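PDB 3FXH: integron gene cassette protein HFX_CASS2 from Uncultured bacterium, which is of unknown function but is encoded on a mobile integron gene cassette and folds as a mainly helical, strand-free protein that pairs with a second copy. Local coordinates for residues F65-Y70 with I74-L79; R36-L41 with L118-I123; D51-L56 with R100-V105. All coordinates share one frame; numbering follows the deposited sequence.

Interaction 1 (F65-Y70 with I74-L79)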
loop_
_atom_site.group_PDB
_atom_site.type_symbol
_atom_site.label_atom_id
_atom_site.label_comp_id
_atom_site.label_asym_id
_atom_site.label_seq_id
_atom_site.Cartn_x
_atom_site.Cartn_y
_atom_site.Cartn_z
ATOM N N PHE A 65 -8.538 16.531 -3.171
ATOM C CA PHE A 65 -9.204 16.167 -4.407
ATOM C C PHE A 65 -9.960 14.840 -4.271
ATOM O O PHE A 65 -11.125 14.749 -4.660
ATOM C CB PHE A 65 -8.223 16.126 -5.586
ATOM C CG PHE A 65 -8.864 15.712 -6.881
ATOM C CD1 PHE A 65 -8.964 14.367 -7.221
ATOM C CD2 PHE A 65 -9.383 16.665 -7.752
ATOM C CE1 PHE A 65 -9.567 13.975 -8.398
ATOM C CE2 PHE A 65 -9.985 16.287 -8.940
ATOM C CZ PHE A 65 -10.075 14.940 -9.267
ATOM N N LEU A 66 -9.296 13.821 -3.721
ATOM C CA LEU A 66 -9.930 12.521 -3.515
ATOM C C LEU A 66 -11.118 12.648 -2.573
ATOM O O LEU A 66 -12.189 12.083 -2.820
ATOM C CB LEU A 66 -8.933 11.518 -2.920
ATOM C CG LEU A 66 -7.716 11.092 -3.746
ATOM C CD1 LEU A 66 -6.993 9.960 -3.024
ATOM C CD2 LEU A 66 -8.110 10.667 -5.151
ATOM N N ALA A 67 -10.910 13.372 -1.478
ATOM C CA ALA A 67 -11.944 13.544 -0.458
ATOM C C ALA A 67 -13.209 14.128 -1.074
ATOM O O ALA A 67 -14.328 13.771 -0.695
ATOM C CB ALA A 67 -11.434 14.452 0.662
ATOM N N GLU A 68 -13.015 15.030 -2.029
ATOM C CA GLU A 68 -14.110 15.754 -2.646
ATOM C C GLU A 68 -14.723 14.939 -3.772
ATOM O O GLU A 68 -15.935 14.732 -3.804
ATOM C CB GLU A 68 -13.614 17.099 -3.182
ATOM C CG GLU A 68 -14.685 17.918 -3.884
ATOM C CD GLU A 68 -15.719 18.461 -2.922
ATOM O OE1 GLU A 68 -15.351 19.283 -2.058
ATOM O OE2 GLU A 68 -16.900 18.067 -3.032
ATOM N N LYS A 69 -13.891 14.474 -4.699
ATOM C CA LYS A 69 -14.408 13.721 -5.839
ATOM C C LYS A 69 -15.171 12.483 -5.385
ATOM O O LYS A 69 -16.240 12.166 -5.911
ATOM C CB LYS A 69 -13.284 13.321 -6.801
ATOM C CG LYS A 69 -13.757 12.418 -7.936
ATOM C CD LYS A 69 -12.771 12.402 -9.085
ATOM C CE LYS A 69 -13.395 11.836 -10.348
ATOM N NZ LYS A 69 -12.503 12.030 -11.524
ATOM N N TYR A 70 -14.618 11.783 -4.404
ATOM C CA TYR A 70 -15.194 10.520 -3.972
ATOM C C TYR A 70 -15.936 10.621 -2.644
ATOM O O TYR A 70 -16.119 9.623 -1.949
ATOM C CB TYR A 70 -14.101 9.459 -3.922
ATOM C CG TYR A 70 -13.456 9.272 -5.267
ATOM C CD1 TYR A 70 -14.131 8.629 -6.298
ATOM C CD2 TYR A 70 -12.187 9.775 -5.525
ATOM C CE1 TYR A 70 -13.542 8.464 -7.542
ATOM C CE2 TYR A 70 -11.595 9.617 -6.764
ATOM C CZ TYR A 70 -12.270 8.966 -7.767
ATOM O OH TYR A 70 -11.668 8.817 -8.993
ATOM N N ILE A 74 -15.934 7.602 0.031
ATOM C CA ILE A 74 -14.645 7.601 0.739
ATOM C C ILE A 74 -14.820 7.757 2.248
ATOM O O ILE A 74 -15.635 8.558 2.703
ATOM C CB ILE A 74 -13.672 8.688 0.186
ATOM C CG1 ILE A 74 -12.213 8.322 0.501
ATOM C CG2 ILE A 74 -14.022 10.093 0.713
ATOM C CD1 ILE A 74 -11.209 9.108 -0.316
ATOM N N LYS A 75 -14.059 6.971 3.008
ATOM C CA LYS A 75 -14.112 7.008 4.476
ATOM C C LYS A 75 -12.793 7.499 5.039
ATOM O O LYS A 75 -11.805 6.758 5.029
ATOM C CB LYS A 75 -14.408 5.624 5.058
ATOM C CG LYS A 75 -15.815 5.131 4.814
ATOM C CD LYS A 75 -16.116 3.911 5.666
ATOM C CE LYS A 75 -17.599 3.572 5.639
ATOM N NZ LYS A 75 -17.897 2.396 6.505
ATOM N N LEU A 76 -12.783 8.737 5.534
ATOM C CA LEU A 76 -11.562 9.353 6.038
ATOM C C LEU A 76 -11.698 9.804 7.484
ATOM O O LEU A 76 -12.069 10.944 7.752
ATOM C CB LEU A 76 -11.173 10.543 5.165
ATOM C CG LEU A 76 -10.823 10.176 3.721
ATOM C CD1 LEU A 76 -10.979 11.375 2.801
ATOM C CD2 LEU A 76 -9.429 9.571 3.628
ATOM N N TYR A 77 -11.377 8.920 8.420
ATOM C CA TYR A 77 -11.488 9.272 9.830
ATOM C C TYR A 77 -10.430 10.290 10.248
ATOM O O TYR A 77 -10.659 11.102 11.143
ATOM C CB TYR A 77 -11.434 8.024 10.709
ATOM C CG TYR A 77 -12.593 7.090 10.463
ATOM C CD1 TYR A 77 -13.821 7.302 11.074
ATOM C CD2 TYR A 77 -12.470 6.006 9.600
ATOM C CE1 TYR A 77 -14.887 6.460 10.844
ATOM C CE2 TYR A 77 -13.535 5.156 9.366
ATOM C CZ TYR A 77 -14.740 5.389 9.992
ATOM O OH TYR A 77 -15.801 4.546 9.769
ATOM N N TYR A 78 -9.275 10.249 9.594
ATOM C CA TYR A 78 -8.209 11.196 9.907
ATOM C C TYR A 78 -8.195 12.433 9.017
ATOM O O TYR A 78 -7.914 13.534 9.486
ATOM C CB TYR A 78 -6.844 10.509 9.845
ATOM C CG TYR A 78 -6.639 9.505 10.948
ATOM C CD1 TYR A 78 -7.011 8.178 10.778
ATOM C CD2 TYR A 78 -6.081 9.881 12.165
ATOM C CE1 TYR A 78 -6.836 7.253 11.786
ATOM C CE2 TYR A 78 -5.900 8.958 13.181
ATOM C CZ TYR A 78 -6.279 7.648 12.983
ATOM O OH TYR A 78 -6.098 6.718 13.977
ATOM N N LEU A 79 -8.496 12.256 7.730
ATOM C CA LEU A 79 -8.208 13.299 6.747
ATOM C C LEU A 79 -9.416 14.123 6.284
ATOM O O LEU A 79 -9.267 15.041 5.476
ATOM C CB LEU A 79 -7.456 12.709 5.555
ATOM C CG LEU A 79 -6.125 12.097 6.018
ATOM C CD1 LEU A 79 -5.628 11.050 5.056
ATOM C CD2 LEU A 79 -5.075 13.179 6.247
#
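I74 carries its CG1 anti to the backbone N (chi1 -157°), and the extended branch lays CD1 against the last turn of the helix, 4.2 Å from CB of L66. The same torsion sets CG2 between backbone N and carbonyl carbon, where it meets the carbonyl oxygen of Y70 at 3.4 Å. L76 uses a different setting, with CG beside its own backbone N (chi1 -64°), and the CD1 methyl then lies 3.8 Å from CB of A67. A beta-branched residue suits the first place because its two arms can touch L66 and Y70 at once; a leucine opposite an alanine suits the second, since the short A67 methyl lets the longer chain come in close beside the helix.

The polar tie is a backbone one. I74 N donates to Y70 O at 2.8 Å with an N-H...O angle of 164°, almost in line with the C=O bond. Y70 is the first residue after helix 62-69 to leave helical backbone angles, and its carbonyl is taken up four residues on, where the chain turns back. The contact thus joins the last turn of this helix to the following loop, one local backbone bond flanked by apolar side chains.

The returning chain 74-79 leans on helix 24-43: K75 N bonds to E37, and the backbone N atoms of Y77 and Y78 bond to the carboxylate of E33, while Y70, from 65-70, packs on L41. L79 rests on S91 and I94 of helix 88-102, and L66 meets M48 in the loop before helix 50-58.

Interaction 2 (R36-L41 with L118-I123)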
loop_
_atom_site.group_PDB
_atom_site.type_symbol
_atom_site.label_atom_id
_atom_site.label_comp_id
_atom_site.label_asym_id
_atom_site.label_seq_id
_atom_site.Cartn_x
_atom_site.Cartn_y
_atom_site.Cartn_z
ATOM N N ARG A 36 -5.510 2.498 2.418
ATOM C CA ARG A 36 -6.773 1.743 2.469
ATOM C C ARG A 36 -7.841 2.310 1.526
ATOM O O ARG A 36 -8.449 1.576 0.763
ATOM C CB ARG A 36 -7.321 1.698 3.904
ATOM C CG ARG A 36 -8.676 0.992 4.034
ATOM C CD ARG A 36 -9.328 1.268 5.382
ATOM N NE ARG A 36 -9.901 2.614 5.442
ATOM C CZ ARG A 36 -9.637 3.495 6.401
ATOM N NH1 ARG A 36 -8.797 3.181 7.373
ATOM N NH2 ARG A 36 -10.213 4.687 6.390
ATOM N N GLU A 37 -8.075 3.618 1.573
ATOM C CA GLU A 37 -9.137 4.214 0.765
ATOM C C GLU A 37 -8.807 4.246 -0.731
ATOM O O GLU A 37 -9.685 4.121 -1.571
ATOM C CB GLU A 37 -9.480 5.604 1.281
ATOM C CG GLU A 37 -10.108 5.527 2.665
ATOM C CD GLU A 37 -11.412 4.730 2.653
ATOM O OE1 GLU A 37 -12.293 5.016 1.801
ATOM O OE2 GLU A 37 -11.549 3.813 3.491
ATOM N N ILE A 38 -7.531 4.389 -1.060
ATOM C CA ILE A 38 -7.141 4.324 -2.456
ATOM C C ILE A 38 -7.346 2.902 -2.942
ATOM O O ILE A 38 -7.858 2.695 -4.046
ATOM C CB ILE A 38 -5.689 4.783 -2.685
ATOM C CG1 ILE A 38 -5.561 6.283 -2.424
ATOM C CG2 ILE A 38 -5.259 4.499 -4.125
ATOM C CD1 ILE A 38 -4.107 6.798 -2.619
ATOM N N CYS A 39 -6.983 1.912 -2.119
ATOM C CA CYS A 39 -7.274 0.530 -2.509
ATOM C C CYS A 39 -8.759 0.354 -2.805
ATOM O O CYS A 39 -9.120 -0.268 -3.798
ATOM C CB CYS A 39 -6.814 -0.471 -1.450
ATOM S SG CYS A 39 -5.018 -0.693 -1.416
ATOM N N ARG A 40 -9.625 0.893 -1.952
ATOM C CA ARG A 40 -11.077 0.831 -2.241
ATOM C C ARG A 40 -11.428 1.479 -3.581
ATOM O O ARG A 40 -12.230 0.937 -4.336
ATOM C CB ARG A 40 -11.912 1.503 -1.151
ATOM C CG ARG A 40 -11.812 0.881 0.222
ATOM C CD ARG A 40 -12.727 1.634 1.174
ATOM N NE ARG A 40 -14.136 1.422 0.820
ATOM C CZ ARG A 40 -15.107 2.304 1.028
ATOM N NH1 ARG A 40 -14.829 3.470 1.591
ATOM N NH2 ARG A 40 -16.363 2.024 0.668
ATOM N N LEU A 41 -10.860 2.651 -3.868
ATOM C CA LEU A 41 -11.138 3.300 -5.153
ATOM C C LEU A 41 -10.730 2.377 -6.283
ATOM O O LEU A 41 -11.462 2.207 -7.250
ATOM C CB LEU A 41 -10.386 4.630 -5.286
ATOM C CG LEU A 41 -10.814 5.699 -4.294
ATOM C CD1 LEU A 41 -9.888 6.911 -4.352
ATOM C CD2 LEU A 41 -12.257 6.098 -4.616
ATOM N N LEU A 118 -2.034 4.153 -7.983
ATOM C CA LEU A 118 -1.093 3.156 -7.481
ATOM C C LEU A 118 0.275 3.784 -7.261
ATOM O O LEU A 118 1.055 3.316 -6.432
ATOM C CB LEU A 118 -1.003 1.949 -8.441
ATOM C CG LEU A 118 -2.362 1.295 -8.719
ATOM C CD1 LEU A 118 -2.317 0.362 -9.934
ATOM C CD2 LEU A 118 -2.829 0.544 -7.451
ATOM N N LEU A 119 0.594 4.831 -8.019
ATOM C CA LEU A 119 1.815 5.578 -7.735
ATOM C C LEU A 119 1.667 6.254 -6.377
ATOM O O LEU A 119 2.613 6.330 -5.587
ATOM C CB LEU A 119 2.071 6.623 -8.824
ATOM C CG LEU A 119 3.174 7.674 -8.642
ATOM C CD1 LEU A 119 4.531 7.051 -8.367
ATOM C CD2 LEU A 119 3.250 8.573 -9.870
ATOM N N ALA A 120 0.464 6.737 -6.101
ATOM C CA ALA A 120 0.192 7.364 -4.804
ATOM C C ALA A 120 0.435 6.395 -3.650
ATOM O O ALA A 120 0.929 6.798 -2.585
ATOM C CB ALA A 120 -1.226 7.904 -4.762
ATOM N N ILE A 121 0.085 5.131 -3.829
ATOM C CA ILE A 121 0.335 4.141 -2.777
ATOM C C ILE A 121 1.836 3.972 -2.524
ATOM O O ILE A 121 2.288 3.913 -1.371
ATOM C CB ILE A 121 -0.316 2.815 -3.124
ATOM C CG1 ILE A 121 -1.854 2.946 -3.005
ATOM C CG2 ILE A 121 0.227 1.683 -2.265
ATOM C CD1 ILE A 121 -2.604 1.731 -3.484
ATOM N N ASN A 122 2.618 3.911 -3.597
ATOM C CA ASN A 122 4.073 3.842 -3.443
ATOM C C ASN A 122 4.635 5.071 -2.717
ATOM O O ASN A 122 5.501 4.941 -1.854
ATOM C CB ASN A 122 4.749 3.640 -4.803
ATOM C CG ASN A 122 4.669 2.199 -5.275
ATOM O OD1 ASN A 122 5.395 1.348 -4.788
ATOM N ND2 ASN A 122 3.771 1.920 -6.222
ATOM N N ILE A 123 4.134 6.255 -3.064
ATOM C CA ILE A 123 4.564 7.481 -2.408
ATOM C C ILE A 123 4.165 7.445 -0.924
ATOM O O ILE A 123 4.953 7.847 -0.055
ATOM C CB ILE A 123 4.054 8.732 -3.145
ATOM C CG1 ILE A 123 4.845 8.906 -4.454
ATOM C CG2 ILE A 123 4.244 9.995 -2.278
ATOM C CD1 ILE A 123 4.336 10.000 -5.376
#
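I38 and I121 supply most of the apolar contact, their side chains lying alongside and pointing opposite ways. CG2 of I38, anti to its own N, lies 3.9 Å from I121 CD1, while the other branch ends in CD1, 3.8 Å from CB of A120. C39 adds its SG at 4.0 Å from the same I121 CD1. I38 thus spreads both branches over this buried seam, I121 reaches in with its CG1-CD1 arm, and the small alanine and cysteine let them settle in.

Helices 24-43 and 116-131 pack here as an antiparallel pair within the helical, strand-free fold, their short segments crossing at -164° with axes 9.9 Å apart.

The charged interactions lie on another side of helix 24-43, in a salt-bridge network centred on E37. R36 NE meets the anti lone pair of E37 OE2 at 2.8 Å, almost in the guanidinium plane; R40 NH1 reaches the syn lone pair of E37 OE1 at 3.0 Å. Glutamate suits this place because each carboxylate oxygen can serve one arginine. R40 NE also bonds to the carbonyl of G111 of the second subunit.

On helix 116-131, N122 ND2 bonds to L118 O at 3.1 Å, and N122 N reaches that oxygen from the opposite face of the carbonyl plane.

Interaction 3 (D51-L56 with R100-V105)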
loop_
_atom_site.group_PDB
_atom_site.type_symbol
_atom_site.label_atom_id
_atom_site.label_comp_id
_atom_site.label_asym_id
_atom_site.label_seq_id
_atom_site.Cartn_x
_atom_site.Cartn_y
_atom_site.Cartn_z
ATOM N N ASP A 51 -0.681 12.533 -15.290
ATOM C CA ASP A 51 -0.637 13.986 -15.419
ATOM C C ASP A 51 -1.462 14.667 -14.327
ATOM O O ASP A 51 -1.011 15.631 -13.710
ATOM C CB ASP A 51 -1.063 14.447 -16.819
ATOM C CG ASP A 51 0.117 14.553 -17.783
ATOM O OD1 ASP A 51 1.130 13.847 -17.574
ATOM O OD2 ASP A 51 0.038 15.344 -18.745
ATOM N N GLN A 52 -2.664 14.158 -14.076
ATOM C CA GLN A 52 -3.496 14.737 -13.033
ATOM C C GLN A 52 -2.884 14.493 -11.658
ATOM O O GLN A 52 -2.924 15.368 -10.796
ATOM C CB GLN A 52 -4.922 14.189 -13.085
ATOM C CG GLN A 52 -5.827 14.803 -12.044
ATOM C CD GLN A 52 -7.248 14.302 -12.132
ATOM O OE1 GLN A 52 -7.500 13.094 -12.066
ATOM N NE2 GLN A 52 -8.192 15.226 -12.286
ATOM N N PHE A 53 -2.315 13.306 -11.447
ATOM C CA PHE A 53 -1.718 13.011 -10.159
ATOM C C PHE A 53 -0.563 13.971 -9.860
ATOM O O PHE A 53 -0.471 14.508 -8.760
ATOM C CB PHE A 53 -1.245 11.557 -10.032
ATOM C CG PHE A 53 -0.451 11.322 -8.778
ATOM C CD1 PHE A 53 -1.095 11.214 -7.561
ATOM C CD2 PHE A 53 0.936 11.316 -8.805
ATOM C CE1 PHE A 53 -0.371 11.064 -6.390
ATOM C CE2 PHE A 53 1.670 11.167 -7.651
ATOM C CZ PHE A 53 1.017 11.038 -6.434
ATOM N N HIS A 54 0.311 14.199 -10.840
ATOM C CA HIS A 54 1.448 15.091 -10.625
ATOM C C HIS A 54 1.014 16.545 -10.419
ATOM O O HIS A 54 1.622 17.281 -9.637
ATOM C CB HIS A 54 2.482 14.962 -11.763
ATOM C CG HIS A 54 3.332 13.737 -11.649
ATOM N ND1 HIS A 54 4.342 13.616 -10.716
ATOM C CD2 HIS A 54 3.296 12.560 -12.319
ATOM C CE1 HIS A 54 4.891 12.417 -10.816
ATOM N NE2 HIS A 54 4.277 11.758 -11.783
ATOM N N GLU A 55 -0.045 16.950 -11.111
ATOM C CA GLU A 55 -0.576 18.305 -10.974
ATOM C C GLU A 55 -1.156 18.527 -9.572
ATOM O O GLU A 55 -0.806 19.486 -8.883
ATOM C CB GLU A 55 -1.637 18.561 -12.051
ATOM C CG GLU A 55 -2.461 19.823 -11.865
ATOM C CD GLU A 55 -3.417 20.069 -13.026
ATOM O OE1 GLU A 55 -3.251 19.417 -14.080
ATOM O OE2 GLU A 55 -4.332 20.913 -12.886
ATOM N N LEU A 56 -2.037 17.627 -9.149
ATOM C CA LEU A 56 -2.642 17.717 -7.821
ATOM C C LEU A 56 -1.603 17.712 -6.696
ATOM O O LEU A 56 -1.703 18.479 -5.744
ATOM C CB LEU A 56 -3.643 16.578 -7.620
ATOM C CG LEU A 56 -4.833 16.636 -8.585
ATOM C CD1 LEU A 56 -5.717 15.417 -8.411
ATOM C CD2 LEU A 56 -5.620 17.914 -8.355
ATOM N N ARG A 100 6.297 16.903 -2.646
ATOM C CA ARG A 100 7.746 16.689 -2.647
ATOM C C ARG A 100 8.144 15.413 -3.379
ATOM O O ARG A 100 9.044 15.418 -4.221
ATOM C CB ARG A 100 8.287 16.634 -1.215
ATOM C CG ARG A 100 8.263 17.968 -0.487
ATOM C CD ARG A 100 8.983 17.884 0.855
ATOM N NE ARG A 100 8.187 17.254 1.913
ATOM C CZ ARG A 100 8.426 16.046 2.414
ATOM N NH1 ARG A 100 9.425 15.315 1.939
ATOM N NH2 ARG A 100 7.663 15.566 3.389
ATOM N N HIS A 101 7.485 14.311 -3.039
ATOM C CA HIS A 101 7.833 13.026 -3.629
ATOM C C HIS A 101 7.433 12.942 -5.103
ATOM O O HIS A 101 8.200 12.436 -5.927
ATOM C CB HIS A 101 7.257 11.868 -2.804
ATOM C CG HIS A 101 7.896 11.713 -1.457
ATOM N ND1 HIS A 101 9.071 11.015 -1.264
ATOM C CD2 HIS A 101 7.526 12.169 -0.235
ATOM C CE1 HIS A 101 9.395 11.049 0.017
ATOM N NE2 HIS A 101 8.473 11.742 0.664
ATOM N N ALA A 102 6.258 13.461 -5.449
ATOM C CA ALA A 102 5.816 13.401 -6.842
ATOM C C ALA A 102 6.667 14.313 -7.730
ATOM O O ALA A 102 6.625 14.211 -8.955
ATOM C CB ALA A 102 4.346 13.752 -6.967
ATOM N N ASN A 103 7.425 15.212 -7.104
ATOM C CA ASN A 103 8.389 16.050 -7.825
ATOM C C ASN A 103 9.648 15.290 -8.252
ATOM O O ASN A 103 10.402 15.770 -9.084
ATOM C CB ASN A 103 8.791 17.262 -6.968
ATOM C CG ASN A 103 9.858 18.131 -7.629
ATOM O OD1 ASN A 103 9.576 18.877 -8.566
ATOM N ND2 ASN A 103 11.088 18.053 -7.123
ATOM N N THR A 104 9.881 14.109 -7.685
ATOM C CA THR A 104 11.136 13.400 -7.951
ATOM C C THR A 104 10.966 11.972 -8.467
ATOM O O THR A 104 11.914 11.394 -8.997
ATOM C CB THR A 104 12.055 13.360 -6.712
ATOM O OG1 THR A 104 11.446 12.562 -5.691
ATOM C CG2 THR A 104 12.312 14.764 -6.184
ATOM N N VAL A 105 9.781 11.390 -8.304
ATOM C CA VAL A 105 9.543 10.061 -8.856
ATOM C C VAL A 105 8.523 10.083 -9.982
ATOM O O VAL A 105 7.781 11.046 -10.132
ATOM C CB VAL A 105 9.116 9.044 -7.772
ATOM C CG1 VAL A 105 10.189 8.981 -6.678
ATOM C CG2 VAL A 105 7.734 9.413 -7.187
#
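H54 and F53, neighbours on helix 50-58, meet A102 near the C-terminal part of helix 88-102, a helix-helix packing contact in a strand-free helical fold. The H54 imidazole has CG beside its own backbone N (chi1 -77°), a setting that carries the ring across to 100-105. There ND1 gives a weak hydrogen bond of 2.9 Å to A102 O, which lies near the ring plane; the N-H...O angle is only 121°. The adjoining CE1 lies 3.3 Å from V105 O, so one edge of the ring looks onto two carbonyl oxygens; a flat group with a polar N-H suits that spot.

F53 takes a different chi1, with CG anti to the backbone N (172°), and its CE2 comes to 3.8 Å from A102 CB. The same methyl is equally near H54 ND1, and a residue as small as alanine lets both rings approach. A leucine in place of H54 would probably leave A102 O without its side-chain donor and lose the flat edge that faces V105 O.

H101 O takes the backbone N atoms of T104 and V105 and, at 3.3 Å, the hydroxyl OG1 of T104.

In the fold
Along the chain, interaction 2 joins helix 24-43 to helix 116-131 and so closes a long loop; interaction 3 lies inside it, and interaction 1 inside interaction 3. Centres of interactions 1 and 2 are about 12 Å apart, those of 2 and 3 about 14 Å, and those of 1 and 3 about 19 Å, on opposite sides of the chain's centre. Interaction 2, nearest that centre, touches both others: R36 NH2 bonds to K75 O, and I123 packs on F53 and H101. F65 of helix 62-69 packs on L56, linking interactions 1 and 3 directly. With no strand in the chain, such contacts between helices and loops hold the fold together.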